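Long-range contact in beta subunit of photoactivated adenylyl cyclase (Beggiatoa sp. PS, PDB 5M2A), which probably makes cyclic AMP from ATP under blue light, coupling a flavin-binding BLUF sensor to an adenylyl cyclase catalytic domain: residues Leu46-Phe51 against Leu116-Gln121. Numbering follows the deposited sequence. Where two conformers were deposited one is given.
With FMN (flavin mononucleotide), chain F.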
ATOM      1  N   LEU A  46     -15.154  20.015 -11.553  1.00 32.10           N
ATOM      2  CA  LEU A  46     -15.686  18.948 -12.391  1.00 32.70           C
ATOM      3  C   LEU A  46     -16.165  17.838 -11.473  1.00 34.49           C
ATOM      4  O   LEU A  46     -15.349  17.244 -10.762  1.00 38.34           O
ATOM      5  CB  LEU A  46     -14.615  18.426 -13.359  1.00 34.80           C
ATOM      6  CG  LEU A  46     -15.058  17.365 -14.372  1.00 36.80           C
ATOM      7  CD1 LEU A  46     -16.133  17.920 -15.300  1.00 37.92           C
ATOM      8  CD2 LEU A  46     -13.870  16.866 -15.165  1.00 38.78           C
ATOM      9  N   GLN A  47     -17.470  17.576 -11.475  1.00 40.73           N
ATOM     10  CA  GLN A  47     -18.055  16.436 -10.767  1.00 41.78           C
ATOM     11  C   GLN A  47     -17.585  16.385  -9.312  1.00 39.38           C
ATOM     12  O   GLN A  47     -16.963  15.420  -8.858  1.00 43.72           O
ATOM     13  CB  GLN A  47     -17.725  15.129 -11.491  1.00 47.89           C
ATOM     14  CG  GLN A  47     -18.077  15.137 -12.966  1.00 52.31           C
ATOM     15  CD  GLN A  47     -19.565  15.185 -13.198  1.00 63.90           C
ATOM     16  OE1 GLN A  47     -20.307  14.341 -12.694  1.00 70.39           O
ATOM     17  NE2 GLN A  47     -20.018  16.183 -13.954  1.00 69.42           N
ATOM     18  N   GLY A  48     -17.882  17.458  -8.587  1.00 38.89           N
ATOM     19  CA  GLY A  48     -17.596  17.497  -7.169  1.00 38.20           C
ATOM     20  C   GLY A  48     -16.136  17.594  -6.803  1.00 37.49           C
ATOM     21  O   GLY A  48     -15.783  17.354  -5.646  1.00 37.31           O
ATOM     22  N   LEU A  49     -15.267  17.936  -7.753  1.00 35.54           N
ATOM     23  CA  LEU A  49     -13.848  18.098  -7.481  1.00 29.44           C
ATOM     24  C   LEU A  49     -13.400  19.493  -7.894  1.00 30.22           C
ATOM     25  O   LEU A  49     -13.870  20.030  -8.897  1.00 29.65           O
ATOM     26  CB  LEU A  49     -13.023  17.035  -8.215  1.00 34.65           C
ATOM     27  CG  LEU A  49     -13.272  15.601  -7.732  1.00 36.92           C
ATOM     28  CD1 LEU A  49     -12.416  14.606  -8.491  1.00 39.48           C
ATOM     29  CD2 LEU A  49     -13.032  15.489  -6.236  1.00 41.49           C
ATOM     30  N   PHE A  50     -12.510  20.079  -7.097  1.00 30.88           N
ATOM     31  CA  PHE A  50     -11.832  21.325  -7.431  1.00 28.28           C
ATOM     32  C   PHE A  50     -10.415  21.011  -7.897  1.00 27.52           C
ATOM     33  O   PHE A  50      -9.764  20.107  -7.369  1.00 24.62           O
ATOM     34  CB  PHE A  50     -11.760  22.266  -6.224  1.00 26.62           C
ATOM     35  CG  PHE A  50     -13.014  23.051  -5.961  1.00 31.72           C
ATOM     36  CD1 PHE A  50     -13.692  23.681  -6.986  1.00 31.77           C
ATOM     37  CD2 PHE A  50     -13.500  23.183  -4.664  1.00 38.45           C
ATOM     38  CE1 PHE A  50     -14.838  24.418  -6.733  1.00 35.75           C
ATOM     39  CE2 PHE A  50     -14.645  23.921  -4.404  1.00 40.94           C
ATOM     40  CZ  PHE A  50     -15.314  24.537  -5.441  1.00 38.89           C
ATOM     41  N   PHE A  51      -9.947  21.766  -8.887  1.00 23.13           N
ATOM     42  CA  PHE A  51      -8.553  21.757  -9.313  1.00 22.26           C
ATOM     43  C   PHE A  51      -8.097  23.202  -9.272  1.00 23.81           C
ATOM     44  O   PHE A  51      -8.769  24.062  -9.839  1.00 24.63           O
ATOM     45  CB  PHE A  51      -8.375  21.217 -10.747  1.00 22.06           C
ATOM     46  CG  PHE A  51      -9.057  19.899 -11.009  1.00 26.21           C
ATOM     47  CD1 PHE A  51     -10.440  19.809 -11.049  1.00 34.07           C
ATOM     48  CD2 PHE A  51      -8.316  18.761 -11.265  1.00 22.38           C
ATOM     49  CE1 PHE A  51     -11.067  18.595 -11.301  1.00 36.77           C
ATOM     50  CE2 PHE A  51      -8.953  17.552 -11.518  1.00 25.72           C
ATOM     51  CZ  PHE A  51     -10.325  17.478 -11.539  1.00 26.37           C
ATOM     52  N   LEU A 116      -9.791  13.530 -17.784  1.00 27.37           N
ATOM     53  CA  LEU A 116      -9.482  14.206 -16.525  1.00 24.99           C
ATOM     54  C   LEU A 116     -10.360  13.700 -15.385  1.00 22.63           C
ATOM     55  O   LEU A 116      -9.877  13.488 -14.264  1.00 23.12           O
ATOM     56  CB  LEU A 116      -9.631  15.721 -16.689  1.00 27.09           C
ATOM     57  CG  LEU A 116      -9.341  16.606 -15.472  1.00 29.86           C
ATOM     58  CD1 LEU A 116      -7.869  16.542 -15.093  1.00 28.01           C
ATOM     59  CD2 LEU A 116      -9.775  18.055 -15.730  1.00 31.79           C
ATOM     60  N   GLN A 117     -11.650  13.491 -15.643  1.00 22.16           N
ATOM     61  CA  GLN A 117     -12.523  13.009 -14.577  1.00 23.59           C
ATOM     62  C   GLN A 117     -12.185  11.572 -14.201  1.00 25.57           C
ATOM     63  O   GLN A 117     -12.130  11.224 -13.014  1.00 23.23           O
ATOM     64  CB  GLN A 117     -13.986  13.123 -15.003  1.00 30.27           C
ATOM     65  CG  GLN A 117     -14.971  12.645 -13.949  1.00 37.34           C
ATOM     66  CD  GLN A 117     -16.389  12.570 -14.474  1.00 50.60           C
ATOM     67  OE1 GLN A 117     -16.668  12.979 -15.600  1.00 59.24           O
ATOM     68  NE2 GLN A 117     -17.294  12.041 -13.661  1.00 58.01           N
ATOM     69  N   THR A 118     -11.954  10.721 -15.202  1.00 25.04           N
ATOM     70  CA  THR A 118     -11.626   9.324 -14.937  1.00 27.75           C
ATOM     71  C   THR A 118     -10.317   9.193 -14.171  1.00 27.01           C
ATOM     72  O   THR A 118     -10.241   8.462 -13.174  1.00 24.60           O
ATOM     73  CB  THR A 118     -11.561   8.551 -16.253  1.00 28.20           C
ATOM     74  OG1 THR A 118     -12.866   8.504 -16.839  1.00 26.28           O
ATOM     75  CG2 THR A 118     -11.062   7.127 -16.024  1.00 24.90           C
ATOM     76  N   ILE A 119      -9.275   9.903 -14.611  1.00 22.28           N
ATOM     77  CA  ILE A 119      -7.963   9.741 -13.984  0.50 21.96           C
ATOM     78  C   ILE A 119      -7.953  10.343 -12.585  1.00 21.79           C
ATOM     79  O   ILE A 119      -7.328   9.800 -11.665  1.00 21.31           O
ATOM     80  CB  ILE A 119      -6.858  10.342 -14.875  0.50 19.94           C
ATOM     81  CG1 ILE A 119      -5.469   9.975 -14.343  0.50 18.75           C
ATOM     82  CG2 ILE A 119      -6.982  11.849 -14.969  0.50 21.76           C
ATOM     83  CD1 ILE A 119      -5.099   8.539 -14.568  0.50 20.46           C
ATOM     84  N   THR A 120      -8.652  11.463 -12.393  1.00 20.23           N
ATOM     85  CA  THR A 120      -8.675  12.086 -11.075  1.00 18.15           C
ATOM     86  C   THR A 120      -9.440  11.228 -10.081  1.00 23.75           C
ATOM     87  O   THR A 120      -8.997  11.044  -8.944  1.00 22.58           O
ATOM     88  CB  THR A 120      -9.275  13.489 -11.156  1.00 23.34           C
ATOM     89  OG1 THR A 120      -8.559  14.256 -12.127  1.00 23.67           O
ATOM     90  CG2 THR A 120      -9.158  14.186  -9.810  1.00 24.36           C
ATOM     91  N   GLN A 121     -10.583  10.688 -10.492  1.00 21.35           N
ATOM     92  CA  GLN A 121     -11.347   9.821  -9.607  1.00 21.61           C
ATOM     93  C   GLN A 121     -10.562   8.562  -9.263  1.00 22.46           C
ATOM     94  O   GLN A 121     -10.587   8.097  -8.114  1.00 23.33           O
ATOM     95  CB  GLN A 121     -12.686   9.483 -10.259  1.00 27.36           C
ATOM     96  CG  GLN A 121     -13.647  10.658 -10.230  1.00 35.93           C
ATOM     97  CD  GLN A 121     -14.928  10.414 -11.008  1.00 48.70           C
ATOM     98  OE1 GLN A 121     -15.028   9.469 -11.794  1.00 51.23           O
ATOM     99  NE2 GLN A 121     -15.915  11.273 -10.795  1.00 56.69           N
TER
HETATM  100  N1  FMN F 404      -9.050  33.075  -1.890  1.00 44.27           N
HETATM  101  C2  FMN F 404      -8.121  33.878  -2.524  1.00 43.59           C
HETATM  102  O2  FMN F 404      -7.845  34.980  -2.062  1.00 46.12           O
HETATM  103  N3  FMN F 404      -7.485  33.444  -3.669  1.00 42.57           N
HETATM  104  C4  FMN F 404      -7.784  32.201  -4.189  1.00 39.50           C
HETATM  105  O4  FMN F 404      -7.225  31.809  -5.212  1.00 38.65           O
HETATM  106  C4A FMN F 404      -8.716  31.394  -3.559  1.00 39.49           C
HETATM  107  N5  FMN F 404      -9.003  30.161  -4.093  1.00 35.78           N
HETATM  108  C5A FMN F 404      -9.922  29.350  -3.479  1.00 39.03           C
HETATM  109  C6  FMN F 404     -10.198  28.110  -4.029  1.00 38.31           C
HETATM  110  C7  FMN F 404     -11.126  27.278  -3.421  1.00 39.50           C
HETATM  111  C7M FMN F 404     -11.410  25.942  -4.036  1.00 41.51           C
HETATM  112  C8  FMN F 404     -11.778  27.695  -2.261  1.00 42.31           C
HETATM  113  C8M FMN F 404     -12.782  26.806  -1.595  1.00 40.06           C
HETATM  114  C9  FMN F 404     -11.498  28.942  -1.710  1.00 43.19           C
HETATM  115  C9A FMN F 404     -10.565  29.772  -2.318  1.00 43.17           C
HETATM  116  N10 FMN F 404     -10.280  31.009  -1.776  1.00 45.32           N
HETATM  117  C10 FMN F 404      -9.355  31.828  -2.400  1.00 43.26           C
HETATM  118  C1' FMN F 404     -11.007  31.451  -0.534  1.00 47.91           C
HETATM  119  C2' FMN F 404     -10.123  31.587   0.699  1.00 48.57           C
HETATM  120  O2' FMN F 404     -10.068  30.349   1.368  1.00 47.34           O
HETATM  121  C3' FMN F 404     -10.733  32.634   1.621  1.00 53.09           C
HETATM  122  O3' FMN F 404     -12.111  32.362   1.774  1.00 49.53           O
HETATM  123  C4' FMN F 404     -10.558  34.029   1.029  1.00 60.02           C
HETATM  124  O4' FMN F 404      -9.186  34.292   0.841  1.00 54.13           O
HETATM  125  C5' FMN F 404     -11.148  35.099   1.939  1.00 72.30           C
HETATM  126  O5' FMN F 404     -10.490  35.048   3.185  1.00 79.58           O
HETATM  127  P   FMN F 404     -10.706  36.208   4.277  1.00 84.82           P
HETATM  128  O1P FMN F 404      -9.840  37.383   3.890  1.00 84.21           O
HETATM  129  O2P FMN F 404     -12.162  36.623   4.285  1.00 86.50           O
HETATM  130  O3P FMN F 404     -10.305  35.688   5.639  1.00 86.10           O
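Where the BLUF sheet meets helix 110-129, the hairpin L46-F51 lays L46, Q47, L49 and F51 against L116, Q117 and T120, on the sheet side turned away from the flavin. The strand and helix segments cross at 101°, and leucines and a phenylalanine suit the largely buried layer between them. F51 brings CE2 and CZ up to L116 and T120: L116 CD2 lies over one face near the rim, L116 CD1 is 3.9 Å from F51 CE2, and T120 OG1 comes to the ring edge, in its plane, 3.4 Å from CE2. T120 can offer this oxygen to an aromatic edge because its hydroxyl already donates to L116 O one turn earlier (OG1 to O 2.6 Å), the same carbonyl taking T120 N on its opposite face. With OG1 beside the backbone N (chi1 -55°), the methyl CG2 is turned to L49, meeting CD1 at 3.5 Å. A valine here has no hydroxyl to give L116 O, and a methyl in its place would probably be pressed against that carbonyl, disturbing the fit at the F51 edge. At the hairpin end, L46 sets CD2 3.7 Å from Q117 CB, and Q47 CG lies against the extended Q117 side chain; these long polar chains suit the more exposed margin. The turn is type I', with positive phi at both Q47 and G48; the glycine takes its value without strain. F50, between L49 and F51, points to the sheet's other face and puts its ring under the flavin methyl C7M, 3.5 Å from CD2. L116 and T120 also pack on I119 of the second subunit. The whole is a beta-hairpin packed across a helix at the dimer interface of a BLUF domain.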